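Local coordinates for glutathione S-transferase family protein (Populus trichocarpa, PDB 5F06) that probably catalyses the transfer of glutathione onto halide-bearing electrophiles, releasing the halide, as a Phi-class glutathione transferase, at residues A[162-174]-A[194-208]. Residues are numbered along the deposited sequence; the frame is centred on the assembly and turned at random.
Sequences YSLADLHHLPYTY and WWEDISSRPAFKKVA
The guanidinium of Arg-201 lies flat on one face of the Tyr-162 ring, the two planes 9° apart and CZ 3.3 Å from CD2 of the tyrosine. CD of Arg-201 also lies over this face, 3.6 Å from the ring centroid of Tyr-162 as a CH-pi donor, and the bend at chi3 (63°) carries NE and the guanidinium on across the same face. NE of Arg-201 also forms a salt bridge with Glu-22 of helix 11-22, while Ile-198 CG2 meets the edge of the tyrosine ring. A serine in place of Tyr-162 would probably strip the guanidinium of this stacking face, leaving Glu-22 and Tyr-82 to hold it, and open a gap beside Ile-198.

One hydrogen bond crosses the contact: Trp-194 NE1 donates to Asp-166 OD1 over 3.0 Å, at 158°, reaching the oxygen on its anti side but out of the carboxylate plane. OD1 takes a second bond from Leu-157 N, and the other oxygen, OD2, accepts from Ser-163 N, so the buried carboxylate is held at both ends.

Trp-194 presents its edge to the face of His-169, whose ND1 is fixed by Ala-165 O; Phe-204 likewise turns its edge to Tyr-174 in an offset T-shaped pair, centroids 5.5 Å apart. Thr-173 CG2 sits over the six-membered ring of Trp-195, 3.4 Å from CE3, while its OG1 donates back to His-169 O.

Leu-170 fills the middle: CD2 packs on Ile-198 CG1 at 3.6 Å, and CD1 touches Phe-204 CD1 at 3.7 Å.

Ser-163 and Asp-166 form a capping box at the start of helix 164-167, the N-capping box familiar from the C-terminal helical domain of glutathione transferases; here Trp-194 ties its aspartate to helix 189-198 within that domain's buried core.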
loop_
_atom_site.group_PDB
_atom_site.type_symbol
_atom_site.label_atom_id
_atom_site.label_comp_id
_atom_site.label_asym_id
_atom_site.label_seq_id
_atom_site.Cartn_x
_atom_site.Cartn_y
_atom_site.Cartn_z
ATOM N N TYR A 162 -9.900 -6.791 16.510
ATOM C CA TYR A 162 -9.877 -7.067 15.082
ATOM C C TYR A 162 -10.001 -5.748 14.322
ATOM O O TYR A 162 -10.739 -4.857 14.745
ATOM C CB TYR A 162 -11.007 -8.021 14.710
ATOM C CG TYR A 162 -11.031 -8.443 13.259
ATOM C CD1 TYR A 162 -10.083 -9.323 12.754
ATOM C CD2 TYR A 162 -12.017 -7.980 12.399
ATOM C CE1 TYR A 162 -10.111 -9.721 11.435
ATOM C CE2 TYR A 162 -12.052 -8.372 11.074
ATOM C CZ TYR A 162 -11.101 -9.242 10.598
ATOM O OH TYR A 162 -11.140 -9.635 9.279
ATOM N N SER A 163 -9.270 -5.614 13.219
ATOM C CA SER A 163 -9.341 -4.397 12.413
ATOM C C SER A 163 -9.128 -4.660 10.924
ATOM O O SER A 163 -8.899 -5.794 10.503
ATOM C CB SER A 163 -8.308 -3.382 12.898
ATOM O OG SER A 163 -7.034 -3.654 12.345
ATOM N N LEU A 164 -9.209 -3.593 10.139
ATOM C CA LEU A 164 -8.987 -3.662 8.699
ATOM C C LEU A 164 -7.605 -4.230 8.376
ATOM O O LEU A 164 -7.417 -4.877 7.343
ATOM C CB LEU A 164 -9.146 -2.273 8.076
ATOM C CG LEU A 164 -9.154 -2.227 6.548
ATOM C CD1 LEU A 164 -10.405 -2.895 5.985
ATOM C CD2 LEU A 164 -9.047 -0.783 6.079
ATOM N N ALA A 165 -6.643 -3.989 9.265
ATOM C CA ALA A 165 -5.287 -4.506 9.103
ATOM C C ALA A 165 -5.285 -6.026 8.989
ATOM O O ALA A 165 -4.696 -6.580 8.064
ATOM C CB ALA A 165 -4.402 -4.059 10.264
ATOM N N ASP A 166 -5.943 -6.698 9.930
ATOM C CA ASP A 166 -6.028 -8.154 9.896
ATOM C C ASP A 166 -6.803 -8.619 8.667
ATOM O O ASP A 166 -6.375 -9.532 7.958
ATOM C CB ASP A 166 -6.696 -8.684 11.163
ATOM C CG ASP A 166 -6.128 -8.068 12.420
ATOM O OD1 ASP A 166 -5.088 -8.559 12.915
ATOM O OD2 ASP A 166 -6.729 -7.086 12.909
ATOM N N LEU A 167 -7.943 -7.977 8.428
ATOM C CA LEU A 167 -8.840 -8.346 7.339
ATOM C C LEU A 167 -8.122 -8.447 5.999
ATOM O O LEU A 167 -8.350 -9.390 5.231
ATOM C CB LEU A 167 -9.985 -7.330 7.238
ATOM C CG LEU A 167 -11.069 -7.629 6.195
ATOM C CD1 LEU A 167 -12.418 -7.119 6.673
ATOM C CD2 LEU A 167 -10.738 -7.037 4.822
ATOM N N HIS A 168 -7.254 -7.481 5.713
ATOM C CA HIS A 168 -6.588 -7.446 4.418
ATOM C C HIS A 168 -5.724 -8.679 4.170
ATOM O O HIS A 168 -5.405 -8.981 3.024
ATOM C CB HIS A 168 -5.743 -6.177 4.283
ATOM C CG HIS A 168 -6.550 -4.953 4.003
ATOM N ND1 HIS A 168 -6.005 -3.688 3.988
ATOM C CD2 HIS A 168 -7.867 -4.800 3.722
ATOM C CE1 HIS A 168 -6.952 -2.806 3.714
ATOM N NE2 HIS A 168 -8.090 -3.454 3.548
ATOM N N HIS A 169 -5.373 -9.397 5.237
ATOM C CA HIS A 169 -4.524 -10.593 5.137
ATOM C C HIS A 169 -5.284 -11.861 4.752
ATOM O O HIS A 169 -4.678 -12.873 4.403
ATOM C CB HIS A 169 -3.822 -10.867 6.468
ATOM C CG HIS A 169 -2.786 -9.856 6.837
ATOM N ND1 HIS A 169 -3.103 -8.619 7.354
ATOM C CD2 HIS A 169 -1.435 -9.905 6.782
ATOM C CE1 HIS A 169 -1.993 -7.947 7.595
ATOM N NE2 HIS A 169 -0.965 -8.706 7.259
ATOM N N LEU A 170 -6.605 -11.822 4.845
ATOM C CA LEU A 170 -7.391 -13.047 4.767
ATOM C C LEU A 170 -7.280 -13.781 3.423
ATOM O O LEU A 170 -7.036 -14.987 3.411
ATOM C CB LEU A 170 -8.865 -12.752 5.076
ATOM C CG LEU A 170 -9.200 -12.554 6.562
ATOM C CD1 LEU A 170 -10.604 -11.993 6.715
ATOM C CD2 LEU A 170 -9.070 -13.857 7.354
ATOM N N PRO A 171 -7.444 -13.070 2.292
ATOM C CA PRO A 171 -7.587 -13.838 1.046
ATOM C C PRO A 171 -6.318 -14.562 0.588
ATOM O O PRO A 171 -6.412 -15.752 0.299
ATOM C CB PRO A 171 -8.006 -12.773 0.021
ATOM C CG PRO A 171 -8.529 -11.647 0.820
ATOM C CD PRO A 171 -7.721 -11.640 2.080
ATOM N N TYR A 172 -5.170 -13.890 0.519
ATOM C CA TYR A 172 -3.954 -14.569 0.066
ATOM C C TYR A 172 -3.538 -15.643 1.063
ATOM O O TYR A 172 -3.038 -16.702 0.683
ATOM C CB TYR A 172 -2.803 -13.581 -0.140
ATOM C CG TYR A 172 -2.693 -13.047 -1.550
ATOM C CD1 TYR A 172 -2.650 -13.903 -2.639
ATOM C CD2 TYR A 172 -2.620 -11.682 -1.792
ATOM C CE1 TYR A 172 -2.554 -13.423 -3.927
ATOM C CE2 TYR A 172 -2.521 -11.192 -3.080
ATOM C CZ TYR A 172 -2.491 -12.070 -4.142
ATOM O OH TYR A 172 -2.390 -11.585 -5.424
ATOM N N THR A 173 -3.754 -15.380 2.344
ATOM C CA THR A 173 -3.370 -16.347 3.355
ATOM C C THR A 173 -4.263 -17.576 3.227
ATOM O O THR A 173 -3.793 -18.702 3.371
ATOM C CB THR A 173 -3.450 -15.757 4.769
ATOM O OG1 THR A 173 -2.698 -14.538 4.817
ATOM C CG2 THR A 173 -2.874 -16.731 5.791
ATOM N N TYR A 174 -5.542 -17.367 2.920
ATOM C CA TYR A 174 -6.467 -18.485 2.775
ATOM C C TYR A 174 -5.953 -19.467 1.726
ATOM O O TYR A 174 -5.994 -20.686 1.922
ATOM C CB TYR A 174 -7.872 -18.000 2.399
ATOM C CG TYR A 174 -8.874 -19.128 2.350
ATOM C CD1 TYR A 174 -9.272 -19.768 3.516
ATOM C CD2 TYR A 174 -9.404 -19.567 1.147
ATOM C CE1 TYR A 174 -10.173 -20.803 3.487
ATOM C CE2 TYR A 174 -10.311 -20.609 1.110
ATOM C CZ TYR A 174 -10.692 -21.220 2.284
ATOM O OH TYR A 174 -11.593 -22.260 2.265
ATOM N N TRP A 194 -3.789 -16.827 15.589
ATOM C CA TRP A 194 -4.345 -15.605 14.999
ATOM C C TRP A 194 -5.069 -15.915 13.692
ATOM O O TRP A 194 -6.200 -15.481 13.481
ATOM C CB TRP A 194 -3.222 -14.589 14.780
ATOM C CG TRP A 194 -3.533 -13.429 13.880
ATOM C CD1 TRP A 194 -4.289 -12.325 14.178
ATOM C CD2 TRP A 194 -3.057 -13.234 12.543
ATOM N NE1 TRP A 194 -4.320 -11.469 13.101
ATOM C CE2 TRP A 194 -3.571 -12.003 12.088
ATOM C CE3 TRP A 194 -2.251 -13.986 11.684
ATOM C CZ2 TRP A 194 -3.305 -11.511 10.815
ATOM C CZ3 TRP A 194 -1.991 -13.496 10.420
ATOM C CH2 TRP A 194 -2.515 -12.271 9.997
ATOM N N TRP A 195 -4.425 -16.689 12.826
ATOM C CA TRP A 195 -5.033 -17.071 11.556
ATOM C C TRP A 195 -6.327 -17.857 11.757
ATOM O O TRP A 195 -7.341 -17.581 11.113
ATOM C CB TRP A 195 -4.062 -17.906 10.725
ATOM C CG TRP A 195 -4.746 -18.578 9.589
ATOM C CD1 TRP A 195 -4.955 -19.917 9.434
ATOM C CD2 TRP A 195 -5.345 -17.942 8.458
ATOM N NE1 TRP A 195 -5.643 -20.155 8.267
ATOM C CE2 TRP A 195 -5.892 -18.958 7.649
ATOM C CE3 TRP A 195 -5.470 -16.610 8.048
ATOM C CZ2 TRP A 195 -6.551 -18.685 6.450
ATOM C CZ3 TRP A 195 -6.124 -16.341 6.856
ATOM C CH2 TRP A 195 -6.655 -17.374 6.072
ATOM N N GLU A 196 -6.277 -18.840 12.648
ATOM C CA GLU A 196 -7.429 -19.687 12.932
ATOM C C GLU A 196 -8.574 -18.853 13.494
ATOM O O GLU A 196 -9.746 -19.154 13.266
ATOM C CB GLU A 196 -7.028 -20.809 13.897
ATOM C CG GLU A 196 -6.110 -21.840 13.244
ATOM C CD GLU A 196 -5.387 -22.736 14.230
ATOM O OE1 GLU A 196 -5.400 -22.454 15.450
ATOM O OE2 GLU A 196 -4.795 -23.734 13.771
ATOM N N ASP A 197 -8.219 -17.793 14.214
ATOM C CA ASP A 197 -9.190 -16.847 14.752
ATOM C C ASP A 197 -9.866 -16.050 13.632
ATOM O O ASP A 197 -11.076 -16.156 13.434
ATOM C CB ASP A 197 -8.498 -15.901 15.745
ATOM C CG ASP A 197 -9.450 -14.898 16.390
ATOM O OD1 ASP A 197 -10.628 -14.804 15.982
ATOM O OD2 ASP A 197 -9.003 -14.183 17.314
ATOM N N ILE A 198 -9.092 -15.248 12.903
ATOM C CA ILE A 198 -9.689 -14.330 11.938
ATOM C C ILE A 198 -10.335 -15.084 10.772
ATOM O O ILE A 198 -11.338 -14.632 10.225
ATOM C CB ILE A 198 -8.654 -13.302 11.402
ATOM C CG1 ILE A 198 -7.542 -13.987 10.600
ATOM C CG2 ILE A 198 -8.078 -12.489 12.565
ATOM C CD1 ILE A 198 -6.570 -13.015 9.921
ATOM N N SER A 199 -9.790 -16.243 10.412
ATOM C CA SER A 199 -10.338 -17.019 9.297
ATOM C C SER A 199 -11.640 -17.750 9.660
ATOM O O SER A 199 -12.314 -18.294 8.777
ATOM C CB SER A 199 -9.297 -18.024 8.786
ATOM O OG SER A 199 -9.006 -19.034 9.741
ATOM N N SER A 200 -11.999 -17.758 10.945
ATOM C CA SER A 200 -13.233 -18.401 11.391
ATOM C C SER A 200 -14.336 -17.384 11.704
ATOM O O SER A 200 -15.415 -17.761 12.150
ATOM C CB SER A 200 -12.973 -19.281 12.624
ATOM O OG SER A 200 -12.587 -18.506 13.747
ATOM N N ARG A 201 -14.066 -16.103 11.480
ATOM C CA ARG A 201 -15.091 -15.083 11.665
ATOM C C ARG A 201 -16.225 -15.317 10.673
ATOM O O ARG A 201 -15.968 -15.691 9.528
ATOM C CB ARG A 201 -14.507 -13.683 11.482
ATOM C CG ARG A 201 -13.470 -13.305 12.532
ATOM C CD ARG A 201 -12.900 -11.918 12.266
ATOM N NE ARG A 201 -13.911 -10.864 12.343
ATOM C CZ ARG A 201 -14.253 -10.210 13.454
ATOM N NH1 ARG A 201 -13.668 -10.489 14.610
ATOM N NH2 ARG A 201 -15.183 -9.264 13.407
ATOM N N PRO A 202 -17.483 -15.110 11.109
ATOM C CA PRO A 202 -18.633 -15.327 10.222
ATOM C C PRO A 202 -18.523 -14.583 8.896
ATOM O O PRO A 202 -18.897 -15.129 7.857
ATOM C CB PRO A 202 -19.812 -14.799 11.043
ATOM C CG PRO A 202 -19.397 -14.982 12.453
ATOM C CD PRO A 202 -17.913 -14.749 12.475
ATOM N N ALA A 203 -17.997 -13.362 8.937
ATOM C CA ALA A 203 -17.917 -12.518 7.752
ATOM C C ALA A 203 -16.959 -13.071 6.699
ATOM O O ALA A 203 -17.081 -12.732 5.524
ATOM C CB ALA A 203 -17.501 -11.109 8.144
ATOM N N PHE A 204 -16.005 -13.908 7.106
ATOM C CA PHE A 204 -15.090 -14.508 6.135
ATOM C C PHE A 204 -15.540 -15.903 5.736
ATOM O O PHE A 204 -15.246 -16.359 4.631
ATOM C CB PHE A 204 -13.655 -14.580 6.664
ATOM C CG PHE A 204 -12.689 -15.158 5.665
ATOM C CD1 PHE A 204 -12.344 -14.441 4.528
ATOM C CD2 PHE A 204 -12.155 -16.423 5.842
ATOM C CE1 PHE A 204 -11.475 -14.971 3.593
ATOM C CE2 PHE A 204 -11.284 -16.957 4.909
ATOM C CZ PHE A 204 -10.946 -16.229 3.784
ATOM N N LYS A 205 -16.242 -16.588 6.634
ATOM C CA LYS A 205 -16.668 -17.952 6.355
ATOM C C LYS A 205 -17.606 -17.978 5.156
ATOM O O LYS A 205 -17.583 -18.918 4.366
ATOM C CB LYS A 205 -17.341 -18.582 7.578
ATOM C CG LYS A 205 -16.357 -19.025 8.660
ATOM C CD LYS A 205 -16.823 -20.277 9.404
ATOM C CE LYS A 205 -17.482 -19.950 10.739
ATOM N NZ LYS A 205 -18.637 -19.019 10.615
ATOM N N LYS A 206 -18.419 -16.936 5.012
ATOM C CA LYS A 206 -19.325 -16.839 3.875
ATOM C C LYS A 206 -18.536 -16.615 2.586
ATOM O O LYS A 206 -18.918 -17.092 1.521
ATOM C CB LYS A 206 -20.334 -15.709 4.086
ATOM C CG LYS A 206 -21.447 -15.687 3.049
ATOM C CD LYS A 206 -22.441 -14.566 3.306
ATOM C CE LYS A 206 -23.571 -14.591 2.286
ATOM N NZ LYS A 206 -24.530 -13.470 2.480
ATOM N N VAL A 207 -17.427 -15.894 2.699
ATOM C CA VAL A 207 -16.585 -15.578 1.552
ATOM C C VAL A 207 -15.686 -16.761 1.197
ATOM O O VAL A 207 -15.378 -16.986 0.025
ATOM C CB VAL A 207 -15.715 -14.326 1.833
ATOM C CG1 VAL A 207 -14.851 -13.972 0.630
ATOM C CG2 VAL A 207 -16.597 -13.147 2.207
ATOM N N ALA A 208 -15.276 -17.511 2.215
ATOM C CA ALA A 208 -14.382 -18.650 2.031
ATOM C C ALA A 208 -14.998 -19.700 1.114
ATOM O O ALA A 208 -14.287 -20.371 0.370
ATOM C CB ALA A 208 -14.035 -19.269 3.379
#